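Local coordinates for mandelate racemase/muconate lactonizing enzyme-like protein (Rubrobacter xylanophilus DSM 9941, PDB 2QQ6) that binds magnesium and probably works as a lyase of the enolase superfamily, at residues V11-A15 with V396-G400; I50-M54 with A90-I94; L35-P40 with V320-G325; D354-P359 with G378-E383. One frame throughout, in Å; residues are numbered along the deposited sequence.

Contacts 2 and 3 are buried, whereas contacts 1 and 4 are only partly so. Contacts 1 and 3 use the two outer strands of one antiparallel three-stranded sheet, 10-17 and 32-37; the C-terminal tail covers the former, and the start of helix 323-334 meets the latter. Contact 2 packs two helices of the same N-terminal domain and touches contact 1 where Val51 meets Thr13. Contact 4 pairs two short strands of the barrel domain and touches contact 3 through Val356 and Val324. The chemistry follows position: contact 2 is wholly apolar, contact 3 buries a carboxylate among helix N-H groups, contact 1 rests on aromatic packing, and contact 4 combines backbone pairing with an exposed salt bridge.

Contact 1 (V11-A15 with V396-G400); sequences VETAA and VPFFG
Ala14, on an outer strand of the three-stranded antiparallel sheet of the enolase-type N-terminal domain, places its methyl over the rings of Phe398 and Phe399 from the C-terminal tail. The tail, 396-400, has no regular structure and runs across strand 10-17.

The main aromatic interaction is a CH-pi contact: Ala14 CB lies 3.4 Å from the centroid of the Phe399 ring and only 16° off its normal, hence over the face. Phe399 has CG anti to its carbonyl carbon (chi1 -68°), which swings the ring away from its own C=O and over the strand. The same methyl also sits over a face of the Phe398 ring, more loosely, with Ala14 CB 4.4 Å from Phe398 CD1.

Polar groups flank the ring without bonding across the contact. The extended Glu12 side chain crosses Phe399 at about a right angle, its carboxylate plane turned 53° from the ring, and Glu12 CD approaches Phe399 CD2 at 3.7 Å. The carboxylate is held by Arg26, through a salt bridge from Glu12 OE1, and by Trp28; Arg26 also makes a cation-pi interaction with Phe399. A leucine in place of Phe399 would probably leave Arg26 without its aromatic partner and Ala14 CB without a flat face to rest on.

Val396 packs at the other end. Its apolar contact is with Ala15, Val396 CB sitting 3.9 Å from Ala15 CB. Thr13 OG1, which has a weak hydrogen bond with His48 ND1, is in plain van der Waals contact with Val396 CG1 at 3.7 Å.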
loop_
_atom_site.group_PDB
_atom_site.type_symbol
_atom_site.label_atom_id
_atom_site.label_comp_id
_atom_site.label_asym_id
_atom_site.label_seq_id
_atom_site.Cartn_x
_atom_site.Cartn_y
_atom_site.Cartn_z
ATOM N N VAL B 11 13.288 19.869 -3.121
ATOM C CA VAL B 11 12.283 19.130 -2.355
ATOM C C VAL B 11 12.847 18.690 -1.008
ATOM O O VAL B 11 13.758 17.863 -0.955
ATOM C CB VAL B 11 11.832 17.857 -3.079
ATOM C CG1 VAL B 11 10.821 17.111 -2.215
ATOM C CG2 VAL B 11 11.239 18.205 -4.422
ATOM N N GLU B 12 12.308 19.230 0.079
ATOM C CA GLU B 12 12.792 18.848 1.398
ATOM C C GLU B 12 11.673 18.380 2.324
ATOM O O GLU B 12 10.501 18.731 2.152
ATOM C CB GLU B 12 13.572 19.997 2.041
ATOM C CG GLU B 12 12.882 21.350 1.950
ATOM C CD GLU B 12 13.676 22.461 2.618
ATOM O OE1 GLU B 12 13.270 23.640 2.492
ATOM O OE2 GLU B 12 14.700 22.158 3.268
ATOM N N THR B 13 12.062 17.580 3.311
ATOM C CA THR B 13 11.128 17.013 4.273
ATOM C C THR B 13 11.468 17.475 5.685
ATOM O O THR B 13 12.407 18.239 5.884
ATOM C CB THR B 13 11.183 15.456 4.222
ATOM O OG1 THR B 13 12.431 14.997 4.756
ATOM C CG2 THR B 13 11.072 14.960 2.781
ATOM N N ALA B 14 10.697 16.991 6.657
ATOM C CA ALA B 14 10.878 17.316 8.075
ATOM C C ALA B 14 9.791 16.567 8.846
ATOM O O ALA B 14 8.631 16.579 8.442
ATOM C CB ALA B 14 10.743 18.821 8.302
ATOM N N ALA B 15 10.161 15.919 9.947
ATOM C CA ALA B 15 9.196 15.154 10.742
ATOM C C ALA B 15 8.826 15.792 12.086
ATOM O O ALA B 15 9.643 15.847 13.003
ATOM C CB ALA B 15 9.720 13.743 10.973
ATOM N N VAL B 396 14.529 11.041 10.603
ATOM C CA VAL B 396 14.403 12.001 9.505
ATOM C C VAL B 396 15.091 13.332 9.819
ATOM O O VAL B 396 14.786 13.981 10.822
ATOM C CB VAL B 396 12.906 12.295 9.177
ATOM C CG1 VAL B 396 12.801 13.360 8.097
ATOM C CG2 VAL B 396 12.213 11.032 8.726
ATOM N N PRO B 397 16.041 13.749 8.971
ATOM C CA PRO B 397 16.745 15.015 9.189
ATOM C C PRO B 397 15.808 16.180 8.889
ATOM O O PRO B 397 15.024 16.106 7.945
ATOM C CB PRO B 397 17.895 14.945 8.189
ATOM C CG PRO B 397 18.146 13.474 8.062
ATOM C CD PRO B 397 16.750 12.924 7.979
ATOM N N PHE B 398 15.892 17.244 9.688
ATOM C CA PHE B 398 15.051 18.433 9.498
ATOM C C PHE B 398 15.355 19.031 8.132
ATOM O O PHE B 398 16.187 18.505 7.390
ATOM C CB PHE B 398 15.337 19.489 10.569
ATOM C CG PHE B 398 14.115 20.249 11.026
ATOM C CD1 PHE B 398 13.178 19.650 11.870
ATOM C CD2 PHE B 398 13.915 21.573 10.648
ATOM C CE1 PHE B 398 12.059 20.364 12.335
ATOM C CE2 PHE B 398 12.792 22.298 11.110
ATOM C CZ PHE B 398 11.868 21.691 11.956
ATOM N N PHE B 399 14.699 20.140 7.811
ATOM C CA PHE B 399 14.891 20.794 6.525
ATOM C C PHE B 399 16.361 21.078 6.166
ATOM O O PHE B 399 16.654 21.698 5.141
ATOM C CB PHE B 399 14.080 22.085 6.503
ATOM C CG PHE B 399 12.589 21.868 6.502
ATOM C CD1 PHE B 399 11.762 22.598 7.354
ATOM C CD2 PHE B 399 12.003 20.961 5.617
ATOM C CE1 PHE B 399 10.372 22.431 7.324
ATOM C CE2 PHE B 399 10.617 20.786 5.576
ATOM C CZ PHE B 399 9.799 21.521 6.431
ATOM N N GLY B 400 17.286 20.617 7.004
ATOM C CA GLY B 400 18.697 20.840 6.742
ATOM C C GLY B 400 19.539 20.708 7.999
ATOM O O GLY B 400 18.984 20.317 9.052
#

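Contact 2 (I50-M54 with A90-I94); sequences IVMNM and ALSGI
Ala90, whose methyl packs against Ile50 and Val51 of the other helix, has a carbonyl oxygen gripped from its own chain: Ala90 O accepts Gly93 N at 2.8 Å and, weakly, Ile94 N at 3.3 Å. These bonds fix the turn of helix 86-106 that faces helix 44-53, two helices of the enolase-type N-terminal domain. Between the segments every contact is apolar.

Ala90 CB is met by two methyls, Ile50 CG2 at 3.6 Å and Val51 CG2 at 3.8 Å. Val51 divides its branches: CG1, anti to the backbone N (chi1 174°), reaches Ile94 CD1 at 3.8 Å, the two side chains running antiparallel to one another, and CG2 is left for the alanine. Ile94 CD1 also lies 4.0 Å from Met54 CB, the two side chains crossing at about a right angle. The chain of Met54, a selenomethionine, is kinked about its CB-CG bond (chi2 -67°) and sets its SE 4.0 Å from Leu91 CD2. Met73 of helix 66-76 touches both Met54 and Leu91, and Pro43 of the second subunit packs on Ile50.

All six touching residues are buried and only carbon and selenium meet across the two segments, so this contact rests on apolar packing.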
loop_
_atom_site.group_PDB
_atom_site.type_symbol
_atom_site.label_atom_id
_atom_site.label_comp_id
_atom_site.label_asym_id
_atom_site.label_seq_id
_atom_site.Cartn_x
_atom_site.Cartn_y
_atom_site.Cartn_z
ATOM N N ILE B 50 10.638 7.782 0.925
ATOM C CA ILE B 50 9.777 7.644 -0.244
ATOM C C ILE B 50 9.673 9.003 -0.911
ATOM O O ILE B 50 9.920 9.144 -2.106
ATOM C CB ILE B 50 8.361 7.176 0.155
ATOM C CG1 ILE B 50 8.439 5.792 0.800
ATOM C CG2 ILE B 50 7.446 7.167 -1.069
ATOM C CD1 ILE B 50 7.151 5.353 1.426
ATOM N N VAL B 51 9.313 10.002 -0.115
ATOM C CA VAL B 51 9.182 11.364 -0.602
ATOM C C VAL B 51 10.462 11.830 -1.290
ATOM O O VAL B 51 10.425 12.380 -2.386
ATOM C CB VAL B 51 8.882 12.332 0.553
ATOM C CG1 VAL B 51 8.904 13.763 0.048
ATOM C CG2 VAL B 51 7.539 12.008 1.169
HETATM N N MSE B 52 11.593 11.600 -0.632
HETATM C CA MSE B 52 12.880 12.022 -1.160
HETATM C C MSE B 52 13.220 11.323 -2.472
HETATM O O MSE B 52 13.636 11.975 -3.441
HETATM C CB MSE B 52 13.973 11.795 -0.106
HETATM C CG MSE B 52 14.881 13.014 0.086
HETATM SE SE MSE B 52 13.830 14.696 0.280
HETATM C CE MSE B 52 13.538 15.145 -1.620
ATOM N N ASN B 53 13.021 10.004 -2.498
ATOM C CA ASN B 53 13.277 9.168 -3.679
ATOM C C ASN B 53 12.497 9.700 -4.870
ATOM O O ASN B 53 12.786 9.371 -6.019
ATOM C CB ASN B 53 12.862 7.714 -3.384
ATOM C CG ASN B 53 12.888 6.820 -4.619
ATOM O OD1 ASN B 53 12.054 6.949 -5.508
ATOM N ND2 ASN B 53 13.846 5.905 -4.670
HETATM N N MSE B 54 11.516 10.542 -4.572
HETATM C CA MSE B 54 10.650 11.140 -5.567
HETATM C C MSE B 54 11.161 12.408 -6.228
HETATM O O MSE B 54 10.586 12.857 -7.214
HETATM C CB MSE B 54 9.300 11.442 -4.929
HETATM C CG MSE B 54 8.384 10.244 -4.833
HETATM SE SE MSE B 54 7.837 9.679 -6.615
HETATM C CE MSE B 54 8.976 8.081 -6.765
ATOM N N ALA B 90 2.631 9.230 1.195
ATOM C CA ALA B 90 3.781 10.083 0.925
ATOM C C ALA B 90 3.428 11.092 -0.184
ATOM O O ALA B 90 3.449 12.312 0.027
ATOM C CB ALA B 90 4.958 9.234 0.513
ATOM N N LEU B 91 3.099 10.588 -1.368
ATOM C CA LEU B 91 2.719 11.479 -2.458
ATOM C C LEU B 91 1.647 12.475 -1.999
ATOM O O LEU B 91 1.601 13.607 -2.467
ATOM C CB LEU B 91 2.153 10.689 -3.645
ATOM C CG LEU B 91 2.957 9.688 -4.474
ATOM C CD1 LEU B 91 2.052 9.200 -5.577
ATOM C CD2 LEU B 91 4.203 10.318 -5.071
ATOM N N SER B 92 0.771 12.045 -1.099
ATOM C CA SER B 92 -0.290 12.929 -0.629
ATOM C C SER B 92 0.283 14.238 -0.107
ATOM O O SER B 92 -0.286 15.312 -0.339
ATOM C CB SER B 92 -1.119 12.253 0.477
ATOM O OG SER B 92 -1.891 11.174 -0.022
ATOM N N GLY B 93 1.413 14.131 0.599
ATOM C CA GLY B 93 2.076 15.295 1.164
ATOM C C GLY B 93 2.651 16.145 0.055
ATOM O O GLY B 93 2.390 17.341 -0.039
ATOM N N ILE B 94 3.436 15.511 -0.799
ATOM C CA ILE B 94 4.022 16.213 -1.921
ATOM C C ILE B 94 2.931 16.879 -2.756
ATOM O O ILE B 94 3.123 17.975 -3.270
ATOM C CB ILE B 94 4.772 15.253 -2.836
ATOM C CG1 ILE B 94 5.789 14.460 -2.021
ATOM C CG2 ILE B 94 5.415 16.026 -3.968
ATOM C CD1 ILE B 94 6.489 13.377 -2.814
#

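Contact 3 (L35-P40 with V320-G325); sequences LGECYP and VSSPVG
Glu37 ends strand 32-37 by pushing its carboxylate into the N-terminus of helix 323-334, joining the N-terminal domain to the barrel domain. This is the tight part. The side chain, with CG anti to the backbone N (chi1 -171°) and extended beyond it, sets OE2 to accept Ser322 N at 3.1 Å on its syn lone pair, nearly straight at 178°. Glu37 OE1 takes Gly325 N at 2.9 Å on its anti side, 31° out of the carboxylate plane. The hydroxyl of Ser322, the N-cap residue, is modelled very close to OE1, so that bond is doubtful in detail. Alongside, Val324 CG1 packs on Glu37 CB at 3.7 Å, and Val324 CG2 crosses to Leu35 CD2 at 3.6 Å.

The more exposed side, at Pro40 and Val320, carries no hydrogen bond between the segments; its apolar contact is Val320 CG1 with Pro40 CD. Next to it Tyr39 gives its hydroxyl end to Phe79 O of the second subunit; its side chain stands about 8 Å from the magnesium ion bound by Asp216, Glu242 and Glu268.

The helix start, with its N-H groups turned to the buried carboxylate, would probably favour the anionic form, so this junction between domains is probably electrostatic as well as steric.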
loop_
_atom_site.group_PDB
_atom_site.type_symbol
_atom_site.label_atom_id
_atom_site.label_comp_id
_atom_site.label_asym_id
_atom_site.label_seq_id
_atom_site.Cartn_x
_atom_site.Cartn_y
_atom_site.Cartn_z
ATOM N N LEU B 35 3.744 24.270 0.847
ATOM C CA LEU B 35 3.809 23.449 2.051
ATOM C C LEU B 35 2.717 22.375 2.175
ATOM O O LEU B 35 1.536 22.635 1.943
ATOM C CB LEU B 35 3.773 24.347 3.291
ATOM C CG LEU B 35 4.090 23.651 4.619
ATOM C CD1 LEU B 35 5.597 23.463 4.730
ATOM C CD2 LEU B 35 3.566 24.474 5.793
ATOM N N GLY B 36 3.132 21.170 2.558
ATOM C CA GLY B 36 2.198 20.070 2.733
ATOM C C GLY B 36 2.577 19.152 3.889
ATOM O O GLY B 36 3.749 19.084 4.278
ATOM N N GLU B 37 1.588 18.445 4.437
ATOM C CA GLU B 37 1.822 17.528 5.558
ATOM C C GLU B 37 1.314 16.113 5.273
ATOM O O GLU B 37 0.174 15.933 4.837
ATOM C CB GLU B 37 1.135 18.049 6.818
ATOM C CG GLU B 37 1.498 17.293 8.070
ATOM C CD GLU B 37 0.584 17.633 9.224
ATOM O OE1 GLU B 37 -0.086 18.684 9.148
ATOM O OE2 GLU B 37 0.538 16.857 10.208
ATOM N N CYS B 38 2.160 15.113 5.525
ATOM C CA CYS B 38 1.782 13.722 5.309
ATOM C C CYS B 38 1.022 13.201 6.521
ATOM O O CYS B 38 1.090 13.774 7.613
ATOM C CB CYS B 38 3.018 12.842 5.096
ATOM S SG CYS B 38 3.906 13.029 3.518
ATOM N N TYR B 39 0.285 12.115 6.314
ATOM C CA TYR B 39 -0.465 11.469 7.378
ATOM C C TYR B 39 0.557 10.686 8.200
ATOM O O TYR B 39 1.594 10.260 7.686
ATOM C CB TYR B 39 -1.499 10.520 6.770
ATOM C CG TYR B 39 -2.077 9.501 7.731
ATOM C CD1 TYR B 39 -3.216 9.783 8.483
ATOM C CD2 TYR B 39 -1.470 8.248 7.899
ATOM C CE1 TYR B 39 -3.734 8.846 9.377
ATOM C CE2 TYR B 39 -1.977 7.313 8.789
ATOM C CZ TYR B 39 -3.106 7.620 9.525
ATOM O OH TYR B 39 -3.602 6.708 10.422
ATOM N N PRO B 40 0.298 10.510 9.497
ATOM C CA PRO B 40 1.240 9.764 10.336
ATOM C C PRO B 40 1.228 8.267 10.034
ATOM O O PRO B 40 0.575 7.485 10.710
ATOM C CB PRO B 40 0.765 10.081 11.747
ATOM C CG PRO B 40 -0.721 10.314 11.557
ATOM C CD PRO B 40 -0.749 11.149 10.309
ATOM N N VAL B 320 -6.215 13.594 10.971
ATOM C CA VAL B 320 -5.378 13.332 12.131
ATOM C C VAL B 320 -4.071 14.108 12.000
ATOM O O VAL B 320 -3.031 13.696 12.515
ATOM C CB VAL B 320 -5.089 11.820 12.247
ATOM C CG1 VAL B 320 -4.049 11.403 11.227
ATOM C CG2 VAL B 320 -4.661 11.481 13.639
ATOM N N SER B 321 -4.129 15.240 11.307
ATOM C CA SER B 321 -2.936 16.054 11.102
ATOM C C SER B 321 -2.999 17.412 11.791
ATOM O O SER B 321 -4.024 17.789 12.359
ATOM C CB SER B 321 -2.684 16.239 9.604
ATOM O OG SER B 321 -2.454 14.987 8.984
ATOM N N SER B 322 -1.883 18.133 11.728
ATOM C CA SER B 322 -1.730 19.453 12.336
ATOM C C SER B 322 -2.439 20.538 11.522
ATOM O O SER B 322 -3.205 20.228 10.611
ATOM C CB SER B 322 -0.245 19.776 12.441
ATOM O OG SER B 322 0.316 19.915 11.154
ATOM N N PRO B 323 -2.190 21.826 11.836
ATOM C CA PRO B 323 -2.856 22.886 11.074
ATOM C C PRO B 323 -2.600 22.833 9.564
ATOM O O PRO B 323 -3.450 23.242 8.769
ATOM C CB PRO B 323 -2.303 24.162 11.709
ATOM C CG PRO B 323 -2.053 23.758 13.113
ATOM C CD PRO B 323 -1.410 22.410 12.943
ATOM N N VAL B 324 -1.434 22.332 9.166
ATOM C CA VAL B 324 -1.107 22.257 7.744
ATOM C C VAL B 324 -2.044 21.299 7.000
ATOM O O VAL B 324 -2.794 21.721 6.107
ATOM C CB VAL B 324 0.360 21.822 7.520
ATOM C CG1 VAL B 324 0.626 21.621 6.040
ATOM C CG2 VAL B 324 1.294 22.878 8.054
ATOM N N GLY B 325 -2.004 20.018 7.365
ATOM C CA GLY B 325 -2.869 19.049 6.720
ATOM C C GLY B 325 -4.322 19.446 6.892
ATOM O O GLY B 325 -5.094 19.511 5.934
#

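Contact 4 (D354-P359 with G378-E383); sequences DFVRYP and GLELDE
A short antiparallel two-stranded sheet of the barrel domain, 356-357 with 380-381, brings Arg357 opposite Glu380 as a hydrogen-bonded pair and Val356 opposite Leu381 as a non-hydrogen-bonded one. The register follows from the backbone bonds: Arg357 N to Glu380 O at 2.6 Å, and Glu380 N to Arg357 O at 3.2 Å. Just past the strands, Asp382 N bonds to Phe355 O at 3.0 Å.

Val356 and Leu379 pack on helix 323-334, through Pro323, Val324 and Val327. Between them Val356 CG1 meets Leu379 CB at 3.4 Å, the side chains crossing at about a right angle, while Leu379 CB also reaches the edge of the Tyr358 ring, 4.1 Å from Tyr358 CD1. Tyr358 OH bonds to Glu370 O.

On the exposed face the Arg357 chain, extended from CG to NE, lays its guanidinium over the backbone of Leu381 and Asp382, one face toward them. Asp382 caps the following helix by accepting Ala385 N. The charged pair closes edge-on: Arg357 NH1 reaches Glu380 OE1 at 2.9 Å near the guanidinium plane, with the carboxylate turned 75° to it.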
loop_
_atom_site.group_PDB
_atom_site.type_symbol
_atom_site.label_atom_id
_atom_site.label_comp_id
_atom_site.label_asym_id
_atom_site.label_seq_id
_atom_site.Cartn_x
_atom_site.Cartn_y
_atom_site.Cartn_z
ATOM N N ASP B 354 -0.017 26.373 17.631
ATOM C CA ASP B 354 1.272 27.045 17.600
ATOM C C ASP B 354 2.189 26.615 16.462
ATOM O O ASP B 354 3.347 27.018 16.410
ATOM C CB ASP B 354 1.982 26.842 18.939
ATOM C CG ASP B 354 1.112 27.234 20.126
ATOM O OD1 ASP B 354 0.487 28.320 20.077
ATOM O OD2 ASP B 354 1.059 26.461 21.110
ATOM N N PHE B 355 1.671 25.815 15.539
ATOM C CA PHE B 355 2.467 25.324 14.415
ATOM C C PHE B 355 2.389 26.189 13.175
ATOM O O PHE B 355 3.300 26.197 12.353
ATOM C CB PHE B 355 2.006 23.929 14.014
ATOM C CG PHE B 355 2.671 22.827 14.763
ATOM C CD1 PHE B 355 1.966 22.095 15.716
ATOM C CD2 PHE B 355 3.992 22.479 14.479
ATOM C CE1 PHE B 355 2.573 21.016 16.382
ATOM C CE2 PHE B 355 4.608 21.410 15.133
ATOM C CZ PHE B 355 3.898 20.673 16.086
ATOM N N VAL B 356 1.285 26.906 13.039
ATOM C CA VAL B 356 1.059 27.724 11.865
ATOM C C VAL B 356 0.515 29.079 12.231
ATOM O O VAL B 356 -0.289 29.188 13.154
ATOM C CB VAL B 356 0.027 27.046 10.946
ATOM C CG1 VAL B 356 -0.434 28.007 9.874
ATOM C CG2 VAL B 356 0.625 25.796 10.329
ATOM N N ARG B 357 0.946 30.106 11.507
ATOM C CA ARG B 357 0.447 31.462 11.732
ATOM C C ARG B 357 -0.747 31.605 10.773
ATOM O O ARG B 357 -0.578 31.588 9.552
ATOM C CB ARG B 357 1.535 32.509 11.415
ATOM C CG ARG B 357 2.913 32.181 12.017
ATOM C CD ARG B 357 3.956 33.286 11.772
ATOM N NE ARG B 357 5.332 32.783 11.853
ATOM C CZ ARG B 357 6.092 32.505 10.793
ATOM N NH1 ARG B 357 5.610 32.691 9.572
ATOM N NH2 ARG B 357 7.328 32.030 10.946
ATOM N N TYR B 358 -1.954 31.721 11.329
ATOM C CA TYR B 358 -3.161 31.828 10.513
ATOM C C TYR B 358 -3.737 33.242 10.469
ATOM O O TYR B 358 -3.912 33.884 11.498
ATOM C CB TYR B 358 -4.239 30.848 11.019
ATOM C CG TYR B 358 -5.324 30.559 10.004
ATOM C CD1 TYR B 358 -5.060 29.773 8.883
ATOM C CD2 TYR B 358 -6.584 31.146 10.113
ATOM C CE1 TYR B 358 -6.017 29.587 7.888
ATOM C CE2 TYR B 358 -7.557 30.967 9.117
ATOM C CZ TYR B 358 -7.263 30.188 8.005
ATOM O OH TYR B 358 -8.200 30.028 7.001
ATOM N N PRO B 359 -4.055 33.730 9.261
ATOM C CA PRO B 359 -4.618 35.040 8.932
ATOM C C PRO B 359 -5.197 35.888 10.058
ATOM O O PRO B 359 -4.631 36.936 10.391
ATOM C CB PRO B 359 -5.639 34.691 7.870
ATOM C CG PRO B 359 -4.850 33.716 7.039
ATOM C CD PRO B 359 -4.075 32.867 8.065
ATOM N N GLY B 378 -3.418 29.729 2.630
ATOM C CA GLY B 378 -3.619 30.910 3.443
ATOM C C GLY B 378 -3.053 30.708 4.833
ATOM O O GLY B 378 -3.662 31.126 5.816
ATOM N N LEU B 379 -1.898 30.054 4.921
ATOM C CA LEU B 379 -1.276 29.823 6.213
ATOM C C LEU B 379 0.240 29.818 6.121
ATOM O O LEU B 379 0.800 29.723 5.028
ATOM C CB LEU B 379 -1.765 28.505 6.825
ATOM C CG LEU B 379 -1.401 27.139 6.240
ATOM C CD1 LEU B 379 0.099 26.913 6.225
ATOM C CD2 LEU B 379 -2.066 26.081 7.101
ATOM N N GLU B 380 0.898 29.900 7.276
ATOM C CA GLU B 380 2.351 29.921 7.313
ATOM C C GLU B 380 2.978 29.153 8.478
ATOM O O GLU B 380 2.555 29.256 9.631
ATOM C CB GLU B 380 2.830 31.367 7.320
ATOM C CG GLU B 380 4.323 31.518 7.143
ATOM C CD GLU B 380 4.708 32.922 6.731
ATOM O OE1 GLU B 380 5.921 33.221 6.737
ATOM O OE2 GLU B 380 3.795 33.719 6.397
ATOM N N LEU B 381 4.007 28.384 8.147
ATOM C CA LEU B 381 4.712 27.572 9.122
ATOM C C LEU B 381 5.540 28.393 10.102
ATOM O O LEU B 381 6.524 29.031 9.721
ATOM C CB LEU B 381 5.628 26.568 8.407
ATOM C CG LEU B 381 6.563 25.729 9.288
ATOM C CD1 LEU B 381 5.751 24.741 10.094
ATOM C CD2 LEU B 381 7.570 24.989 8.433
ATOM N N ASP B 382 5.122 28.374 11.363
ATOM C CA ASP B 382 5.839 29.062 12.427
ATOM C C ASP B 382 7.087 28.201 12.613
ATOM O O ASP B 382 7.159 27.369 13.514
ATOM C CB ASP B 382 4.987 29.070 13.708
ATOM C CG ASP B 382 5.627 29.849 14.859
ATOM O OD1 ASP B 382 6.839 29.669 15.123
ATOM O OD2 ASP B 382 4.898 30.626 15.513
ATOM N N GLU B 383 8.050 28.384 11.720
ATOM C CA GLU B 383 9.302 27.639 11.756
ATOM C C GLU B 383 9.758 27.378 13.195
ATOM O O GLU B 383 10.257 26.299 13.524
ATOM C CB GLU B 383 10.380 28.424 10.999
ATOM C CG GLU B 383 11.780 27.834 11.093
ATOM C CD GLU B 383 12.160 26.997 9.883
ATOM O OE1 GLU B 383 12.224 27.559 8.767
ATOM O OE2 GLU B 383 12.400 25.778 10.050
#